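Local coordinates for ferric iron-binding protein HitA (Pseudomonas aeruginosa PAO1, PDB 6IWF) that binds ferric iron as a solute-binding protein and is probably involved in taking iron, and gallium in its place, into the cell, at residues P2-G10 and H237-V245. Sequence-based numbering, arbitrary orientation.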
ATOM      1  N   PRO A   2      13.749   1.396  31.502  1.00 31.87           N
ATOM      2  CA  PRO A   2      13.089   2.133  30.417  1.00 29.26           C
ATOM      3  C   PRO A   2      12.385   1.199  29.433  1.00 30.55           C
ATOM      4  O   PRO A   2      12.962   0.190  29.027  1.00 26.85           O
ATOM      5  CB  PRO A   2      14.248   2.873  29.738  1.00 35.71           C
ATOM      6  CG  PRO A   2      15.447   2.032  30.031  1.00 34.69           C
ATOM      7  CD  PRO A   2      15.218   1.469  31.407  1.00 33.12           C
ATOM      8  N   VAL A   3      11.148   1.537  29.061  1.00 26.23           N
ATOM      9  CA  VAL A   3      10.387   0.699  28.143  1.00 24.20           C
ATOM     10  C   VAL A   3      10.982   0.787  26.743  1.00 24.32           C
ATOM     11  O   VAL A   3      11.381   1.866  26.277  1.00 18.89           O
ATOM     12  CB  VAL A   3       8.901   1.107  28.138  1.00 24.52           C
ATOM     13  CG1 VAL A   3       8.139   0.384  27.029  1.00 24.17           C
ATOM     14  CG2 VAL A   3       8.263   0.793  29.472  1.00 21.88           C
ATOM     15  N   THR A   4      11.056  -0.358  26.070  1.00 19.36           N
ATOM     16  CA  THR A   4      11.383  -0.424  24.652  1.00 19.32           C
ATOM     17  C   THR A   4      10.204  -1.065  23.926  1.00 17.89           C
ATOM     18  O   THR A   4       9.848  -2.211  24.216  1.00 20.41           O
ATOM     19  CB  THR A   4      12.668  -1.227  24.430  1.00 22.27           C
ATOM     20  OG1 THR A   4      13.776  -0.511  24.993  1.00 22.42           O
ATOM     21  CG2 THR A   4      12.918  -1.459  22.937  1.00 25.01           C
ATOM     22  N   LEU A   5       9.569  -0.307  23.032  1.00 18.00           N
ATOM     23  CA  LEU A   5       8.537  -0.863  22.161  1.00 14.07           C
ATOM     24  C   LEU A   5       9.193  -1.612  21.008  1.00 15.90           C
ATOM     25  O   LEU A   5      10.244  -1.204  20.505  1.00 17.84           O
ATOM     26  CB  LEU A   5       7.638   0.241  21.601  1.00 15.73           C
ATOM     27  CG  LEU A   5       6.639   0.940  22.522  1.00 17.62           C
ATOM     28  CD1 LEU A   5       5.803   1.972  21.755  1.00 13.50           C
ATOM     29  CD2 LEU A   5       5.735  -0.072  23.213  1.00 17.27           C
ATOM     30  N   THR A   6       8.571  -2.710  20.592  1.00 14.85           N
ATOM     31  CA  THR A   6       8.997  -3.450  19.410  1.00 12.92           C
ATOM     32  C   THR A   6       8.006  -3.158  18.290  1.00 12.13           C
ATOM     33  O   THR A   6       6.803  -3.378  18.459  1.00 11.42           O
ATOM     34  CB  THR A   6       9.072  -4.951  19.685  1.00 15.64           C
ATOM     35  OG1 THR A   6       9.995  -5.205  20.759  1.00 20.83           O
ATOM     36  CG2 THR A   6       9.542  -5.691  18.440  1.00 18.28           C
ATOM     37  N   LEU A   7       8.508  -2.616  17.179  1.00 11.06           N
ATOM     38  CA  LEU A   7       7.713  -2.312  15.999  1.00 12.20           C
ATOM     39  C   LEU A   7       8.022  -3.349  14.932  1.00 11.10           C
ATOM     40  O   LEU A   7       9.168  -3.460  14.492  1.00 12.21           O
ATOM     41  CB  LEU A   7       8.018  -0.909  15.469  1.00 11.20           C
ATOM     42  CG  LEU A   7       7.383  -0.547  14.118  1.00 11.18           C
ATOM     43  CD1 LEU A   7       5.858  -0.527  14.275  1.00 10.84           C
ATOM     44  CD2 LEU A   7       7.905   0.799  13.587  1.00  9.93           C
ATOM     45  N   TYR A   8       7.005  -4.101  14.522  1.00 10.60           N
ATOM     46  CA  TYR A   8       7.097  -4.961  13.345  1.00 11.52           C
ATOM     47  C   TYR A   8       6.741  -4.103  12.139  1.00 10.22           C
ATOM     48  O   TYR A   8       5.583  -3.699  11.986  1.00 10.18           O
ATOM     49  CB  TYR A   8       6.151  -6.158  13.463  1.00 10.12           C
ATOM     50  CG  TYR A   8       6.701  -7.322  14.269  1.00 10.96           C
ATOM     51  CD1 TYR A   8       7.705  -7.130  15.215  1.00 13.42           C
ATOM     52  CD2 TYR A   8       6.212  -8.609  14.087  1.00 16.06           C
ATOM     53  CE1 TYR A   8       8.202  -8.188  15.953  1.00 13.44           C
ATOM     54  CE2 TYR A   8       6.711  -9.678  14.827  1.00 15.26           C
ATOM     55  CZ  TYR A   8       7.699  -9.454  15.758  1.00 19.67           C
ATOM     56  OH  TYR A   8       8.198 -10.500  16.498  1.00 23.13           O
ATOM     57  N   ASN A   9       7.732  -3.813  11.279  1.00  8.95           N
ATOM     58  CA  ASN A   9       7.557  -2.836  10.206  1.00  9.99           C
ATOM     59  C   ASN A   9       7.553  -3.528   8.849  1.00 11.54           C
ATOM     60  O   ASN A   9       8.612  -3.899   8.324  1.00 11.63           O
ATOM     61  CB  ASN A   9       8.636  -1.752  10.228  1.00 11.58           C
ATOM     62  CG  ASN A   9       8.476  -0.787   9.074  1.00 13.44           C
ATOM     63  OD1 ASN A   9       7.354  -0.508   8.658  1.00 13.28           O
ATOM     64  ND2 ASN A   9       9.594  -0.304   8.517  1.00 12.76           N
ATOM     65  N   GLY A  10       6.353  -3.660   8.280  1.00  9.57           N
ATOM     66  CA  GLY A  10       6.149  -4.067   6.903  1.00 13.52           C
ATOM     67  C   GLY A  10       6.146  -2.935   5.902  1.00 16.04           C
ATOM     68  O   GLY A  10       6.184  -3.191   4.694  1.00 18.01           O
ATOM     69  N   HIS A 237       3.094  -3.701  26.851  1.00 15.88           N
ATOM     70  CA  HIS A 237       3.171  -2.250  26.997  1.00 12.85           C
ATOM     71  C   HIS A 237       1.944  -1.603  26.360  1.00 13.89           C
ATOM     72  O   HIS A 237       2.070  -0.780  25.444  1.00 11.97           O
ATOM     73  CB  HIS A 237       4.458  -1.726  26.363  1.00 14.08           C
ATOM     74  CG  HIS A 237       5.682  -2.463  26.791  1.00 17.32           C
ATOM     75  ND1 HIS A 237       6.148  -2.439  28.091  1.00 18.69           N
ATOM     76  CD2 HIS A 237       6.531  -3.263  26.101  1.00 17.72           C
ATOM     77  CE1 HIS A 237       7.236  -3.183  28.179  1.00 21.71           C
ATOM     78  NE2 HIS A 237       7.492  -3.692  26.987  1.00 20.78           N
ATOM     79  N   PRO A 238       0.734  -1.960  26.815  1.00 13.70           N
ATOM     80  CA  PRO A 238      -0.465  -1.491  26.099  1.00 12.03           C
ATOM     81  C   PRO A 238      -0.593   0.022  26.047  1.00 14.09           C
ATOM     82  O   PRO A 238      -0.911   0.565  24.982  1.00 13.43           O
ATOM     83  CB  PRO A 238      -1.624  -2.139  26.879  1.00 14.17           C
ATOM     84  CG  PRO A 238      -1.066  -2.429  28.236  1.00 13.62           C
ATOM     85  CD  PRO A 238       0.385  -2.761  28.007  1.00 14.20           C
ATOM     86  N   ARG A 239      -0.339   0.728  27.157  1.00 10.50           N
ATOM     87  CA  ARG A 239      -0.472   2.183  27.133  1.00 11.67           C
ATOM     88  C   ARG A 239       0.498   2.807  26.140  1.00  8.40           C
ATOM     89  O   ARG A 239       0.120   3.694  25.365  1.00 11.79           O
ATOM     90  CB  ARG A 239      -0.241   2.766  28.531  1.00 10.78           C
ATOM     91  CG  ARG A 239      -0.394   4.276  28.604  1.00 12.22           C
ATOM     92  CD  ARG A 239      -0.047   4.781  30.005  1.00 11.87           C
ATOM     93  NE  ARG A 239      -0.178   6.230  30.121  1.00 17.95           N
ATOM     94  CZ  ARG A 239       0.844   7.082  30.065  1.00 19.29           C
ATOM     95  NH1 ARG A 239       2.080   6.635  29.892  1.00 17.65           N
ATOM     96  NH2 ARG A 239       0.625   8.386  30.182  1.00 22.87           N
ATOM     97  N   GLU A 240       1.741   2.333  26.132  1.00  9.14           N
ATOM     98  CA  GLU A 240       2.773   2.912  25.278  1.00  9.49           C
ATOM     99  C   GLU A 240       2.526   2.581  23.813  1.00 12.13           C
ATOM    100  O   GLU A 240       2.755   3.416  22.924  1.00  7.75           O
ATOM    101  CB  GLU A 240       4.134   2.395  25.725  1.00 14.05           C
ATOM    102  CG  GLU A 240       4.480   2.737  27.182  1.00 11.59           C
ATOM    103  CD  GLU A 240       4.069   1.671  28.212  1.00 20.25           C
ATOM    104  OE1 GLU A 240       3.034   0.981  28.037  1.00 13.43           O
ATOM    105  OE2 GLU A 240       4.795   1.538  29.231  1.00 21.46           O
ATOM    106  N   ALA A 241       2.048   1.364  23.545  1.00 10.64           N
ATOM    107  CA  ALA A 241       1.728   0.988  22.171  1.00 10.79           C
ATOM    108  C   ALA A 241       0.586   1.830  21.620  1.00  9.25           C
ATOM    109  O   ALA A 241       0.638   2.286  20.470  1.00  8.37           O
ATOM    110  CB  ALA A 241       1.382  -0.501  22.114  1.00 10.95           C
ATOM    111  N   GLN A 242      -0.466   2.040  22.422  1.00  8.33           N
ATOM    112  CA  GLN A 242      -1.546   2.921  21.992  1.00  9.74           C
ATOM    113  C   GLN A 242      -1.028   4.328  21.740  1.00 11.12           C
ATOM    114  O   GLN A 242      -1.447   4.994  20.787  1.00 10.07           O
ATOM    115  CB  GLN A 242      -2.664   2.952  23.032  1.00 11.88           C
ATOM    116  CG  GLN A 242      -3.357   1.613  23.239  1.00 12.55           C
ATOM    117  CD  GLN A 242      -4.493   1.362  22.254  1.00 11.78           C
ATOM    118  OE1 GLN A 242      -4.949   2.267  21.543  1.00 12.36           O
ATOM    119  NE2 GLN A 242      -4.964   0.127  22.221  1.00 11.39           N
ATOM    120  N   GLN A 243      -0.115   4.795  22.589  1.00 11.75           N
ATOM    121  CA  GLN A 243       0.485   6.109  22.382  1.00 10.35           C
ATOM    122  C   GLN A 243       1.219   6.173  21.050  1.00 11.95           C
ATOM    123  O   GLN A 243       1.168   7.195  20.346  1.00 11.15           O
ATOM    124  CB  GLN A 243       1.445   6.402  23.533  1.00 12.29           C
ATOM    125  CG  GLN A 243       2.029   7.774  23.559  1.00 21.27           C
ATOM    126  CD  GLN A 243       2.816   7.996  24.834  1.00 25.95           C
ATOM    127  OE1 GLN A 243       2.625   7.280  25.817  1.00 24.30           O
ATOM    128  NE2 GLN A 243       3.715   8.978  24.819  1.00 33.07           N
ATOM    129  N   PHE A 244       1.927   5.099  20.700  1.00  9.31           N
ATOM    130  CA  PHE A 244       2.682   5.080  19.453  1.00  8.52           C
ATOM    131  C   PHE A 244       1.762   5.194  18.240  1.00 10.58           C
ATOM    132  O   PHE A 244       2.024   5.986  17.327  1.00  8.86           O
ATOM    133  CB  PHE A 244       3.528   3.812  19.369  1.00  7.77           C
ATOM    134  CG  PHE A 244       4.414   3.775  18.172  1.00 10.35           C
ATOM    135  CD1 PHE A 244       3.950   3.271  16.952  1.00 11.44           C
ATOM    136  CD2 PHE A 244       5.702   4.288  18.234  1.00 11.97           C
ATOM    137  CE1 PHE A 244       4.770   3.267  15.830  1.00  8.53           C
ATOM    138  CE2 PHE A 244       6.524   4.281  17.118  1.00 15.81           C
ATOM    139  CZ  PHE A 244       6.060   3.763  15.918  1.00 13.02           C
ATOM    140  N   VAL A 245       0.691   4.396  18.200  1.00  8.86           N
ATOM    141  CA  VAL A 245      -0.197   4.437  17.036  1.00  6.85           C
ATOM    142  C   VAL A 245      -0.887   5.794  16.950  1.00  8.66           C
ATOM    143  O   VAL A 245      -1.021   6.369  15.864  1.00  8.54           O
ATOM    144  CB  VAL A 245      -1.214   3.280  17.065  1.00  6.52           C
ATOM    145  CG1 VAL A 245      -2.218   3.451  15.942  1.00  7.53           C
ATOM    146  CG2 VAL A 245      -0.493   1.958  16.882  1.00  5.48           C
TER
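Val3 lays its CG1 methyl over one face of the His237 imidazole, a CH-pi contact with CG1 3.7 Å from the ring centroid and 15° off the ring normal, shifted toward the ND1 side of the rim. The torsion that sets CG1 opposite the backbone N (chi1 171°) aims this methyl at the ring and turns its twin to Glu240, whose OE2 lies 3.6 Å from Val3 CG2. Deeper in, Leu5 spreads its two methyls along the helix: CD2 rests 3.8 Å from His237 CB and also meets Glu240 CB, while CD1 reaches the next turn, against Glu240 O and 3.8 Å from Phe244 CB. Leu7 touches the far end of the Phe244 ring, its CD2 4.2 Å from Phe244 CZ. Strand 4-9 pairs in parallel with strands 30-35 and 56-59 in the sheet of a periplasmic-binding-protein fold, and helix 238-248, more than 200 residues further along the chain, packs on one side of the sheet; the axes of strand 4-9 and of the segment 238-245 approach to 9.4 Å at 54°. His237 occupies the N-cap position, where Ser235 OG hydrogen-bonds its backbone N, and its side chain also touches Asp55. Phe244 meets Phe23 of helix 13-27 edge-to-face, while Leu7 leans on Val56 and Tyr58 of the adjoining strand; its side chain lies about 11 Å from that of His12, a residue that binds ferric iron.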